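Local atomic coordinates of extracellular ligand-binding receptor (Rhodopseudomonas palustris, PDB entry 3SG0), a protein that probably serves as the solute-binding receptor of a transport system, capturing aromatic acids derived from lignin, and is seen here with benzoyl-formic acid bound. Residues 145-150 with 368-374; 151-155 with 185-189; 172-176 with 190-195; 249-255 with 377-382. All blocks are in the same frame, centred on the assembly; numbering follows the deposited sequence.

Contact 1: 145-150 with 368-374; sequences IMAEAI and DERSAFL
Residues 145-150 are regular alpha-helix, inside helix 143-156, packed against a 3-10 turn (369-371) that runs into the start of strand 373-378. CA atoms pair as Ile145 with Glu369 (6.1 Å), Met146 with Ala372 (5.9 Å) and Ile150 with Leu374 (7.4 Å). Ile145 (chi1 m, chi2 t) points at the turn: its CG2 lies 3.7 Å from Asp368 O and 3.8 Å from Ser371 OG. That turn is tied internally, Ser371 OG donating to Asp368 O (2.8 Å), while Asp368 OD1 accepts from Arg370 N (2.9 Å) in an Asx turn. Met146, a selenomethionine (m, m, t) whose side chain is about 8 Å from the bound benzoyl-formic acid, points sideways at CA-CB but extends to the turn, CE 3.4 Å from Ser371 O and SE 3.8 Å from Ala372 CB. One helical turn on, Ala149 CB meets Ala372 CB at 3.6 Å, the closest apolar pair here. Ile150 (t, p) sets CD1 3.7 Å from Leu374 CD2. Ala, Ile, Leu and the selenomethionine make the interface, with Ser371 OG and Asp368 OD1 engaged within the turn, so van der Waals contact joins a helix of one lobe of this periplasmic binding protein to the C-terminal hairpin.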
loop_
_atom_site.group_PDB
_atom_site.type_symbol
_atom_site.label_atom_id
_atom_site.label_comp_id
_atom_site.label_asym_id
_atom_site.label_seq_id
_atom_site.Cartn_x
_atom_site.Cartn_y
_atom_site.Cartn_z
ATOM N N ILE A 145 -12.026 1.765 -0.942
ATOM C CA ILE A 145 -12.444 0.852 -2.000
ATOM C C ILE A 145 -12.392 -0.586 -1.499
ATOM O O ILE A 145 -13.319 -1.374 -1.697
ATOM C CB ILE A 145 -11.531 0.990 -3.237
ATOM C CG1 ILE A 145 -11.628 2.399 -3.827
ATOM C CG2 ILE A 145 -11.868 -0.064 -4.285
ATOM C CD1 ILE A 145 -10.542 2.708 -4.849
HETATM N N MSE A 146 -11.291 -0.928 -0.842
HETATM C CA MSE A 146 -11.111 -2.273 -0.328
HETATM C C MSE A 146 -12.084 -2.578 0.805
HETATM O O MSE A 146 -12.635 -3.679 0.880
HETATM C CB MSE A 146 -9.667 -2.478 0.132
HETATM C CG MSE A 146 -8.651 -2.312 -0.997
HETATM SE SE MSE A 146 -8.881 -3.655 -2.409
HETATM C CE MSE A 146 -7.802 -2.899 -3.819
ATOM N N ALA A 147 -12.294 -1.606 1.690
ATOM C CA ALA A 147 -13.208 -1.780 2.814
ATOM C C ALA A 147 -14.635 -2.007 2.321
ATOM O O ALA A 147 -15.368 -2.835 2.867
ATOM C CB ALA A 147 -13.143 -0.582 3.736
ATOM N N GLU A 148 -15.043 -1.282 1.286
ATOM C CA GLU A 148 -16.373 -1.488 0.726
ATOM C C GLU A 148 -16.501 -2.893 0.150
ATOM O O GLU A 148 -17.515 -3.566 0.365
ATOM C CB GLU A 148 -16.691 -0.439 -0.341
ATOM C CG GLU A 148 -16.858 0.974 0.198
ATOM C CD GLU A 148 -18.126 1.166 1.015
ATOM O OE1 GLU A 148 -18.948 0.229 1.080
ATOM O OE2 GLU A 148 -18.301 2.260 1.591
ATOM N N ALA A 149 -15.477 -3.347 -0.561
ATOM C CA ALA A 149 -15.520 -4.667 -1.185
ATOM C C ALA A 149 -15.545 -5.806 -0.160
ATOM O O ALA A 149 -16.305 -6.767 -0.295
ATOM C CB ALA A 149 -14.352 -4.837 -2.147
ATOM N N ILE A 150 -14.709 -5.713 0.866
ATOM C CA ILE A 150 -14.686 -6.757 1.880
ATOM C C ILE A 150 -15.967 -6.732 2.718
ATOM O O ILE A 150 -16.482 -7.788 3.097
ATOM C CB ILE A 150 -13.394 -6.705 2.754
ATOM C CG1 ILE A 150 -13.208 -8.018 3.523
ATOM C CG2 ILE A 150 -13.394 -5.502 3.693
ATOM C CD1 ILE A 150 -13.005 -9.235 2.630
ATOM N N ASP A 368 -11.181 2.255 -9.095
ATOM C CA ASP A 368 -12.541 2.077 -8.615
ATOM C C ASP A 368 -12.712 0.638 -8.153
ATOM O O ASP A 368 -11.733 -0.073 -7.951
ATOM C CB ASP A 368 -13.571 2.465 -9.685
ATOM C CG ASP A 368 -13.403 1.692 -10.986
ATOM O OD1 ASP A 368 -12.872 0.572 -10.962
ATOM O OD2 ASP A 368 -13.816 2.199 -12.055
ATOM N N GLU A 369 -13.958 0.203 -7.993
ATOM C CA GLU A 369 -14.235 -1.119 -7.449
ATOM C C GLU A 369 -13.687 -2.248 -8.315
ATOM O O GLU A 369 -13.544 -3.376 -7.843
ATOM C CB GLU A 369 -15.741 -1.308 -7.240
ATOM C CG GLU A 369 -16.557 -1.466 -8.526
ATOM C CD GLU A 369 -16.808 -0.163 -9.263
ATOM O OE1 GLU A 369 -16.528 0.925 -8.707
ATOM O OE2 GLU A 369 -17.308 -0.222 -10.409
ATOM N N ARG A 370 -13.364 -1.964 -9.569
ATOM C CA ARG A 370 -12.805 -2.998 -10.426
ATOM C C ARG A 370 -11.421 -3.431 -9.984
ATOM O O ARG A 370 -10.932 -4.478 -10.408
ATOM C CB ARG A 370 -12.805 -2.543 -11.879
ATOM C CG ARG A 370 -14.223 -2.298 -12.368
ATOM C CD ARG A 370 -14.320 -1.705 -13.752
ATOM N NE ARG A 370 -15.699 -1.305 -14.025
ATOM C CZ ARG A 370 -16.093 -0.684 -15.132
ATOM N NH1 ARG A 370 -15.213 -0.392 -16.079
ATOM N NH2 ARG A 370 -17.368 -0.352 -15.289
ATOM N N SER A 371 -10.791 -2.643 -9.122
ATOM C CA SER A 371 -9.453 -2.895 -8.591
ATOM C C SER A 371 -9.454 -3.802 -7.369
ATOM O O SER A 371 -8.395 -4.209 -6.900
ATOM C CB SER A 371 -8.773 -1.569 -8.195
ATOM O OG SER A 371 -9.300 -1.017 -6.989
ATOM N N ALA A 372 -10.631 -4.060 -6.802
ATOM C CA ALA A 372 -10.717 -4.856 -5.580
ATOM C C ALA A 372 -10.886 -6.324 -5.931
ATOM O O ALA A 372 -11.899 -6.724 -6.513
ATOM C CB ALA A 372 -11.868 -4.385 -4.697
ATOM N N PHE A 373 -9.888 -7.127 -5.597
ATOM C CA PHE A 373 -9.947 -8.575 -5.792
ATOM C C PHE A 373 -9.990 -9.274 -4.441
ATOM O O PHE A 373 -9.193 -8.971 -3.554
ATOM C CB PHE A 373 -8.736 -9.061 -6.586
ATOM C CG PHE A 373 -8.701 -8.553 -8.001
ATOM C CD1 PHE A 373 -9.298 -9.266 -9.025
ATOM C CD2 PHE A 373 -8.098 -7.342 -8.301
ATOM C CE1 PHE A 373 -9.280 -8.785 -10.330
ATOM C CE2 PHE A 373 -8.078 -6.865 -9.597
ATOM C CZ PHE A 373 -8.668 -7.590 -10.610
ATOM N N LEU A 374 -10.925 -10.193 -4.261
ATOM C CA LEU A 374 -10.991 -10.955 -3.024
ATOM C C LEU A 374 -9.938 -12.046 -3.040
ATOM O O LEU A 374 -9.924 -12.890 -3.941
ATOM C CB LEU A 374 -12.390 -11.527 -2.801
ATOM C CG LEU A 374 -13.455 -10.494 -2.429
ATOM C CD1 LEU A 374 -14.838 -11.111 -2.474
ATOM C CD2 LEU A 374 -13.180 -9.914 -1.052
#

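Contact 2: 151-155 with 185-189; sequences GKYIA and KLGFE
Residues 151-155 continue helix 143-156 in alpha conformation, Ala155 N bonding to Gly151 O (3.0 Å). In the other segment, helix 170-186 finishes at Leu186; Gly187 breaks the helix with positive phi (99/17), and Phe188 is extended (-128/167), leading into strand 189-196. The backbones come nearest at Ala155 and Leu186 (CA atoms 5.8 Å apart). At Gly187 a CB would jam against the carbonyl of Leu186, so glycine suits this exit. Leu186 (m, t) points at the first helix, its CD1 3.5 Å from Gly151 O; a CB on Gly151 would sit a tight 3.2 Å from that CD1, so its absence lets the leucine settle there. Ala155 CB lies 3.6 Å from Leu186 O and 4.0 Å from Leu186 CB. Phe188, chi1 p, presents its ring to the helix: Ile154 CG2 is over one face, 4.2 Å from CE2, Gly151 O approaches the edge 3.7 Å from CE2, and Ala155 CB is 4.2 Å from CD2. Phe188 and Ile154 touch Val162 of strand 161-167. Helix, helix end and sheet of this alpha/beta lobe thus meet through apolar side chains set against each other and backbone carbonyls, their close fit depending on glycine and alanine.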
loop_
_atom_site.group_PDB
_atom_site.type_symbol
_atom_site.label_atom_id
_atom_site.label_comp_id
_atom_site.label_asym_id
_atom_site.label_seq_id
_atom_site.Cartn_x
_atom_site.Cartn_y
_atom_site.Cartn_z
ATOM N N GLY A 151 -16.498 -5.541 2.981
ATOM C CA GLY A 151 -17.767 -5.426 3.692
ATOM C C GLY A 151 -18.899 -6.133 2.966
ATOM O O GLY A 151 -19.701 -6.853 3.577
ATOM N N LYS A 152 -18.960 -5.939 1.652
ATOM C CA LYS A 152 -19.966 -6.602 0.833
ATOM C C LYS A 152 -19.809 -8.115 0.892
ATOM O O LYS A 152 -20.798 -8.846 0.997
ATOM C CB LYS A 152 -19.879 -6.118 -0.612
ATOM C CG LYS A 152 -20.409 -4.715 -0.831
ATOM C CD LYS A 152 -20.450 -4.389 -2.315
ATOM C CE LYS A 152 -21.152 -3.070 -2.586
ATOM N NZ LYS A 152 -20.304 -1.905 -2.226
ATOM N N TYR A 153 -18.574 -8.597 0.815
ATOM C CA TYR A 153 -18.337 -10.028 0.895
ATOM C C TYR A 153 -18.781 -10.585 2.242
ATOM O O TYR A 153 -19.470 -11.600 2.306
ATOM C CB TYR A 153 -16.870 -10.384 0.647
ATOM C CG TYR A 153 -16.641 -11.868 0.759
ATOM C CD1 TYR A 153 -16.985 -12.716 -0.284
ATOM C CD2 TYR A 153 -16.134 -12.431 1.920
ATOM C CE1 TYR A 153 -16.803 -14.076 -0.188
ATOM C CE2 TYR A 153 -15.954 -13.800 2.027
ATOM C CZ TYR A 153 -16.288 -14.615 0.965
ATOM O OH TYR A 153 -16.111 -15.976 1.054
ATOM N N ILE A 154 -18.385 -9.925 3.322
ATOM C CA ILE A 154 -18.762 -10.377 4.654
ATOM C C ILE A 154 -20.282 -10.481 4.782
ATOM O O ILE A 154 -20.808 -11.472 5.294
ATOM C CB ILE A 154 -18.182 -9.450 5.736
ATOM C CG1 ILE A 154 -16.653 -9.547 5.730
ATOM C CG2 ILE A 154 -18.746 -9.814 7.107
ATOM C CD1 ILE A 154 -15.944 -8.498 6.578
ATOM N N ALA A 155 -20.992 -9.468 4.303
ATOM C CA ALA A 155 -22.453 -9.495 4.354
ATOM C C ALA A 155 -23.005 -10.713 3.612
ATOM O O ALA A 155 -23.934 -11.375 4.087
ATOM C CB ALA A 155 -23.024 -8.213 3.783
ATOM N N LYS A 185 -26.552 -0.872 6.590
ATOM C CA LYS A 185 -27.191 -1.216 5.322
ATOM C C LYS A 185 -26.770 -2.586 4.798
ATOM O O LYS A 185 -27.515 -3.230 4.060
ATOM C CB LYS A 185 -26.949 -0.130 4.269
ATOM C CG LYS A 185 -28.002 0.970 4.286
ATOM C CD LYS A 185 -27.374 2.350 4.321
ATOM C CE LYS A 185 -28.401 3.413 4.675
ATOM N NZ LYS A 185 -27.762 4.732 4.937
ATOM N N LEU A 186 -25.578 -3.032 5.183
ATOM C CA LEU A 186 -25.104 -4.352 4.787
ATOM C C LEU A 186 -25.824 -5.452 5.562
ATOM O O LEU A 186 -25.941 -6.579 5.088
ATOM C CB LEU A 186 -23.592 -4.472 4.983
ATOM C CG LEU A 186 -22.699 -3.663 4.039
ATOM C CD1 LEU A 186 -21.234 -3.819 4.419
ATOM C CD2 LEU A 186 -22.927 -4.073 2.593
ATOM N N GLY A 187 -26.301 -5.122 6.757
ATOM C CA GLY A 187 -27.053 -6.075 7.553
ATOM C C GLY A 187 -26.266 -6.789 8.638
ATOM O O GLY A 187 -26.702 -7.818 9.146
ATOM N N PHE A 188 -25.102 -6.261 8.996
ATOM C CA PHE A 188 -24.393 -6.782 10.158
ATOM C C PHE A 188 -24.033 -5.658 11.118
ATOM O O PHE A 188 -24.164 -4.483 10.782
ATOM C CB PHE A 188 -23.166 -7.631 9.768
ATOM C CG PHE A 188 -22.081 -6.876 9.036
ATOM C CD1 PHE A 188 -21.132 -6.144 9.733
ATOM C CD2 PHE A 188 -21.983 -6.944 7.656
ATOM C CE1 PHE A 188 -20.124 -5.469 9.060
ATOM C CE2 PHE A 188 -20.976 -6.274 6.980
ATOM C CZ PHE A 188 -20.048 -5.536 7.686
ATOM N N GLU A 189 -23.628 -6.020 12.326
ATOM C CA GLU A 189 -23.179 -5.022 13.285
ATOM C C GLU A 189 -21.728 -5.279 13.668
ATOM O O GLU A 189 -21.307 -6.428 13.794
ATOM C CB GLU A 189 -24.065 -5.022 14.535
ATOM C CG GLU A 189 -23.743 -6.117 15.537
ATOM C CD GLU A 189 -24.546 -5.989 16.820
ATOM O OE1 GLU A 189 -23.943 -5.693 17.874
ATOM O OE2 GLU A 189 -25.779 -6.188 16.774
#

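Contact 3: 172-176 with 190-195; sequences GEGYY and LTTHEV
Two rings lie almost flat on one another: Tyr176 and His193 stack face to face, centroids 3.5 Å apart and planes at 6°, with Tyr176 CE2 3.4 Å from His193 ND1. Both side chains are chi1 t. The histidine is held at its other nitrogen, NE2 donating to Glu173 OE2 (2.7 Å, 168°), a His-carboxylate bond. Residues 172-176 are alpha-helical; strand 189-196 is broken over Thr191-His193, with Thr191 (-84/-18) and His193 (-137/69) off extended geometry, and resumes at Glu194. The nearest CA pair is Tyr176 and His193, 7.6 Å. Helix 170-186 connects parallel strands 161-167 and 189-196 in a beta-alpha-beta unit, so the contact ties the crossover helix to the strand it leads into, at the sheet edge. Leu190 CD1 packs 3.6 Å from Tyr176 CE1. The phenol is hydrated: Tyr176 OH sits 2.9 Å from water 1, which donates to Leu190 O (3.2 Å) and weakly to Thr192 O (3.1 Å), and 2.9 Å from water 2, which also lies 2.9 Å from His193 ND1.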
loop_
_atom_site.group_PDB
_atom_site.type_symbol
_atom_site.label_atom_id
_atom_site.label_comp_id
_atom_site.label_asym_id
_atom_site.label_seq_id
_atom_site.Cartn_x
_atom_site.Cartn_y
_atom_site.Cartn_z
ATOM N N GLY A 172 -5.618 1.937 10.222
ATOM C CA GLY A 172 -6.647 1.130 10.852
ATOM C C GLY A 172 -7.981 1.843 10.857
ATOM O O GLY A 172 -9.010 1.273 10.494
ATOM N N GLU A 173 -7.974 3.104 11.266
ATOM C CA GLU A 173 -9.224 3.845 11.399
ATOM C C GLU A 173 -9.937 4.073 10.066
ATOM O O GLU A 173 -11.157 4.221 10.034
ATOM C CB GLU A 173 -9.004 5.162 12.148
ATOM C CG GLU A 173 -8.720 4.955 13.631
ATOM C CD GLU A 173 -9.885 4.294 14.353
ATOM O OE1 GLU A 173 -10.933 4.952 14.524
ATOM O OE2 GLU A 173 -9.768 3.116 14.739
ATOM N N GLY A 174 -9.193 4.084 8.968
ATOM C CA GLY A 174 -9.821 4.172 7.663
ATOM C C GLY A 174 -10.691 2.962 7.368
ATOM O O GLY A 174 -11.740 3.087 6.725
ATOM N N TYR A 175 -10.273 1.784 7.829
ATOM C CA TYR A 175 -11.102 0.588 7.717
ATOM C C TYR A 175 -12.298 0.659 8.648
ATOM O O TYR A 175 -13.437 0.429 8.231
ATOM C CB TYR A 175 -10.282 -0.704 7.940
ATOM C CG TYR A 175 -9.581 -1.079 6.673
ATOM C CD1 TYR A 175 -10.231 -1.818 5.694
ATOM C CD2 TYR A 175 -8.299 -0.623 6.408
ATOM C CE1 TYR A 175 -9.612 -2.109 4.487
ATOM C CE2 TYR A 175 -7.670 -0.919 5.209
ATOM C CZ TYR A 175 -8.333 -1.659 4.253
ATOM O OH TYR A 175 -7.731 -1.922 3.041
ATOM N N TYR A 176 -12.056 0.982 9.911
ATOM C CA TYR A 176 -13.154 1.014 10.859
ATOM C C TYR A 176 -14.252 1.974 10.410
ATOM O O TYR A 176 -15.445 1.640 10.442
ATOM C CB TYR A 176 -12.686 1.406 12.255
ATOM C CG TYR A 176 -13.838 1.396 13.222
ATOM C CD1 TYR A 176 -14.293 0.203 13.760
ATOM C CD2 TYR A 176 -14.521 2.564 13.541
ATOM C CE1 TYR A 176 -15.371 0.173 14.626
ATOM C CE2 TYR A 176 -15.600 2.543 14.409
ATOM C CZ TYR A 176 -16.016 1.344 14.940
ATOM O OH TYR A 176 -17.091 1.318 15.804
ATOM N N LEU A 190 -20.969 -4.201 13.832
ATOM C CA LEU A 190 -19.629 -4.285 14.397
ATOM C C LEU A 190 -19.758 -4.324 15.911
ATOM O O LEU A 190 -20.274 -3.383 16.514
ATOM C CB LEU A 190 -18.793 -3.074 13.993
ATOM C CG LEU A 190 -18.324 -2.994 12.542
ATOM C CD1 LEU A 190 -17.426 -1.782 12.349
ATOM C CD2 LEU A 190 -17.590 -4.263 12.148
ATOM N N THR A 191 -19.291 -5.407 16.524
ATOM C CA THR A 191 -19.502 -5.620 17.955
ATOM C C THR A 191 -18.471 -4.925 18.841
ATOM O O THR A 191 -18.699 -4.762 20.046
ATOM C CB THR A 191 -19.487 -7.113 18.319
ATOM O OG1 THR A 191 -18.162 -7.633 18.147
ATOM C CG2 THR A 191 -20.460 -7.887 17.456
ATOM N N THR A 192 -17.336 -4.543 18.261
ATOM C CA THR A 192 -16.281 -3.872 19.018
ATOM C C THR A 192 -15.578 -2.846 18.159
ATOM O O THR A 192 -15.740 -2.818 16.938
ATOM C CB THR A 192 -15.185 -4.842 19.532
ATOM O OG1 THR A 192 -14.507 -5.451 18.424
ATOM C CG2 THR A 192 -15.756 -5.910 20.445
ATOM N N HIS A 193 -14.775 -2.018 18.818
ATOM C CA HIS A 193 -13.830 -1.139 18.153
ATOM C C HIS A 193 -12.527 -1.196 18.946
ATOM O O HIS A 193 -12.145 -0.230 19.609
ATOM C CB HIS A 193 -14.371 0.293 18.093
ATOM C CG HIS A 193 -13.479 1.250 17.361
ATOM N ND1 HIS A 193 -13.738 2.602 17.296
ATOM C CD2 HIS A 193 -12.340 1.053 16.654
ATOM C CE1 HIS A 193 -12.795 3.198 16.588
ATOM N NE2 HIS A 193 -11.931 2.281 16.193
ATOM N N GLU A 194 -11.858 -2.345 18.898
ATOM C CA GLU A 194 -10.601 -2.516 19.621
ATOM C C GLU A 194 -9.457 -2.045 18.750
ATOM O O GLU A 194 -9.507 -2.162 17.515
ATOM C CB GLU A 194 -10.394 -3.975 20.020
ATOM C CG GLU A 194 -11.410 -4.480 21.035
ATOM C CD GLU A 194 -11.388 -3.688 22.327
ATOM O OE1 GLU A 194 -10.306 -3.537 22.923
ATOM O OE2 GLU A 194 -12.460 -3.207 22.750
ATOM N N VAL A 195 -8.417 -1.526 19.392
ATOM C CA VAL A 195 -7.246 -1.054 18.673
ATOM C C VAL A 195 -5.960 -1.513 19.356
ATOM O O VAL A 195 -5.959 -1.874 20.535
ATOM C CB VAL A 195 -7.244 0.492 18.523
ATOM C CG1 VAL A 195 -8.457 0.963 17.721
ATOM C CG2 VAL A 195 -7.175 1.180 19.878
HETATM O O HOH W 1 -18.223 -0.943 17.122
HETATM O O HOH W 2 -16.527 3.414 17.778
#

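Contact 4: 249-255 with 377-382; sequences VATEEFI and IRDGAF
Apolar packing dominates between residues 249-255, a loop leading into helix 252-258, and residues 377-382, the turn of the hairpin formed by strands 373-378 and 381-384. CA atoms pair as Ile255 with Gly380 (6.2 Å) and Ala250 with Phe382 (7.5 Å). Ile255 (m, t) rests on Phe382 (chi1 m) in a CH-pi contact, its CD1 3.6 Å from the ring centroid and 13° off the normal. Ile377 (m, t) brings CD1 to 3.6 Å from Phe254 CE2, at the ring's edge, and to 4.0 Å from Ile255 CG1; Ile255 CG2 meets Gly380 O at 3.6 Å.

Polar atoms gather around Phe382. Phe382 CZ lies 3.4 Å from Val249 O and 3.5 Å from Thr251 O, the latter at the ring edge, where Glu252 OE2 also comes within 3.3 Å of CD2. Water 3 joins the segments, donating to Glu252 OE2 (2.7 Å) and accepting from Phe382 N (3.0 Å).

Local hydrogen bonds shape each side. Thr251 N-caps the helix, its OG1 (chi1 t) accepting from Glu253 N at 3.0 Å. Arg378 N to Ala381 O (2.9 Å) and Ala381 N to Arg378 O (3.1 Å) close a type I' turn, with Asp379 (50/43) and Gly380 (73/24) at positive phi. A type I' turn of this kind closes a tight two-residue beta hairpin, packed through Ile377 and Phe382 against a capped helix start in the ligand-binding protein's second lobe.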
loop_
_atom_site.group_PDB
_atom_site.type_symbol
_atom_site.label_atom_id
_atom_site.label_comp_id
_atom_site.label_asym_id
_atom_site.label_seq_id
_atom_site.Cartn_x
_atom_site.Cartn_y
_atom_site.Cartn_z
ATOM N N VAL A 249 -1.628 -7.487 4.636
ATOM C CA VAL A 249 -1.073 -8.796 4.957
ATOM C C VAL A 249 -0.588 -9.571 3.736
ATOM O O VAL A 249 -0.160 -10.715 3.868
ATOM C CB VAL A 249 -2.070 -9.680 5.763
ATOM C CG1 VAL A 249 -2.661 -8.895 6.933
ATOM C CG2 VAL A 249 -3.165 -10.275 4.870
ATOM N N ALA A 250 -0.634 -8.945 2.560
ATOM C CA ALA A 250 -0.470 -9.647 1.285
ATOM C C ALA A 250 0.982 -10.007 0.952
ATOM O O ALA A 250 1.369 -10.050 -0.224
ATOM C CB ALA A 250 -1.109 -8.832 0.168
ATOM N N THR A 251 1.763 -10.292 1.990
ATOM C CA THR A 251 3.142 -10.737 1.851
ATOM C C THR A 251 3.285 -12.188 2.300
ATOM O O THR A 251 2.686 -12.609 3.294
ATOM C CB THR A 251 4.112 -9.852 2.659
ATOM O OG1 THR A 251 5.374 -10.523 2.734
ATOM C CG2 THR A 251 3.610 -9.584 4.085
ATOM N N GLU A 252 4.087 -12.955 1.576
ATOM C CA GLU A 252 4.353 -14.328 1.983
ATOM C C GLU A 252 4.964 -14.417 3.392
ATOM O O GLU A 252 4.881 -15.461 4.034
ATOM C CB GLU A 252 5.204 -15.051 0.938
ATOM C CG GLU A 252 4.422 -15.474 -0.306
ATOM C CD GLU A 252 3.981 -14.318 -1.197
ATOM O OE1 GLU A 252 4.642 -13.254 -1.194
ATOM O OE2 GLU A 252 2.967 -14.486 -1.909
ATOM N N GLU A 253 5.549 -13.331 3.892
ATOM C CA GLU A 253 6.059 -13.334 5.269
ATOM C C GLU A 253 4.939 -13.526 6.283
ATOM O O GLU A 253 5.138 -14.128 7.339
ATOM C CB GLU A 253 6.798 -12.034 5.590
ATOM C CG GLU A 253 8.041 -11.805 4.765
ATOM C CD GLU A 253 8.801 -10.563 5.187
ATOM O OE1 GLU A 253 8.921 -10.331 6.408
ATOM O OE2 GLU A 253 9.271 -9.822 4.303
ATOM N N PHE A 254 3.764 -12.995 5.975
ATOM C CA PHE A 254 2.594 -13.144 6.831
ATOM C C PHE A 254 2.127 -14.597 6.838
ATOM O O PHE A 254 1.775 -15.148 7.884
ATOM C CB PHE A 254 1.482 -12.204 6.349
ATOM C CG PHE A 254 0.164 -12.386 7.055
ATOM C CD1 PHE A 254 -0.127 -11.699 8.223
ATOM C CD2 PHE A 254 -0.799 -13.228 6.528
ATOM C CE1 PHE A 254 -1.341 -11.864 8.850
ATOM C CE2 PHE A 254 -2.018 -13.391 7.151
ATOM C CZ PHE A 254 -2.289 -12.705 8.320
ATOM N N ILE A 255 2.131 -15.229 5.670
ATOM C CA ILE A 255 1.745 -16.633 5.568
ATOM C C ILE A 255 2.709 -17.502 6.357
ATOM O O ILE A 255 2.290 -18.390 7.108
ATOM C CB ILE A 255 1.691 -17.111 4.097
ATOM C CG1 ILE A 255 0.577 -16.376 3.343
ATOM C CG2 ILE A 255 1.501 -18.632 4.020
ATOM C CD1 ILE A 255 0.479 -16.736 1.869
ATOM N N ILE A 377 -6.099 -16.958 1.645
ATOM C CA ILE A 377 -4.927 -17.793 1.888
ATOM C C ILE A 377 -5.386 -19.247 1.869
ATOM O O ILE A 377 -6.138 -19.682 2.742
ATOM C CB ILE A 377 -4.232 -17.448 3.221
ATOM C CG1 ILE A 377 -3.788 -15.980 3.201
ATOM C CG2 ILE A 377 -3.054 -18.382 3.458
ATOM C CD1 ILE A 377 -3.181 -15.513 4.504
ATOM N N ARG A 378 -4.967 -19.976 0.838
ATOM C CA ARG A 378 -5.327 -21.382 0.675
ATOM C C ARG A 378 -4.071 -22.206 0.489
ATOM O O ARG A 378 -3.284 -21.943 -0.416
ATOM C CB ARG A 378 -6.223 -21.582 -0.549
ATOM C CG ARG A 378 -7.661 -21.169 -0.364
ATOM C CD ARG A 378 -8.595 -22.047 -1.200
ATOM N NE ARG A 378 -8.194 -22.142 -2.604
ATOM C CZ ARG A 378 -8.399 -21.188 -3.507
ATOM N NH1 ARG A 378 -8.985 -20.050 -3.151
ATOM N NH2 ARG A 378 -8.009 -21.366 -4.763
ATOM N N ASP A 379 -3.892 -23.208 1.343
ATOM C CA ASP A 379 -2.715 -24.065 1.280
ATOM C C ASP A 379 -1.429 -23.246 1.227
ATOM O O ASP A 379 -0.515 -23.541 0.461
ATOM C CB ASP A 379 -2.807 -25.016 0.083
ATOM C CG ASP A 379 -3.980 -25.975 0.193
ATOM O OD1 ASP A 379 -4.286 -26.411 1.324
ATOM O OD2 ASP A 379 -4.599 -26.287 -0.844
ATOM N N GLY A 380 -1.372 -22.200 2.042
ATOM C CA GLY A 380 -0.150 -21.437 2.196
ATOM C C GLY A 380 0.213 -20.552 1.016
ATOM O O GLY A 380 1.380 -20.209 0.841
ATOM N N ALA A 381 -0.780 -20.167 0.219
ATOM C CA ALA A 381 -0.558 -19.239 -0.887
ATOM C C ALA A 381 -1.737 -18.294 -1.039
ATOM O O ALA A 381 -2.869 -18.643 -0.695
ATOM C CB ALA A 381 -0.325 -20.001 -2.192
ATOM N N PHE A 382 -1.469 -17.094 -1.553
ATOM C CA PHE A 382 -2.535 -16.163 -1.904
ATOM C C PHE A 382 -3.224 -16.605 -3.192
ATOM O O PHE A 382 -2.576 -16.824 -4.216
ATOM C CB PHE A 382 -1.991 -14.742 -2.053
ATOM C CG PHE A 382 -1.395 -14.198 -0.789
ATOM C CD1 PHE A 382 -2.180 -13.996 0.334
ATOM C CD2 PHE A 382 -0.046 -13.903 -0.722
ATOM C CE1 PHE A 382 -1.628 -13.497 1.512
ATOM C CE2 PHE A 382 0.519 -13.407 0.441
ATOM C CZ PHE A 382 -0.274 -13.205 1.564
HETATM O O HOH W 3 1.480 -16.788 -2.098
#

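All four contacts lie in the same lobe, but at different depths. Contact 4 is buried, contacts 1 and 2 partly so, and contact 3 lies at the surface. Contacts 1 and 2 share helix 143-156 and touch where Leu374 CD1 meets Tyr153 CD1 at 3.5 Å; contacts 2 and 3 share helix 170-186, whose Tyr175 OH reaches Met146 CB of contact 1 at 3.5 Å. Contacts 1 and 4 meet successive parts of the C-terminal antiparallel sheet. Chemistry follows place: contacts 1 and 2 pack apolar groups, contact 4 adds one bridging water to its core of isoleucine and phenylalanine, and contact 3 relies on a stack, a His-carboxylate bond and waters.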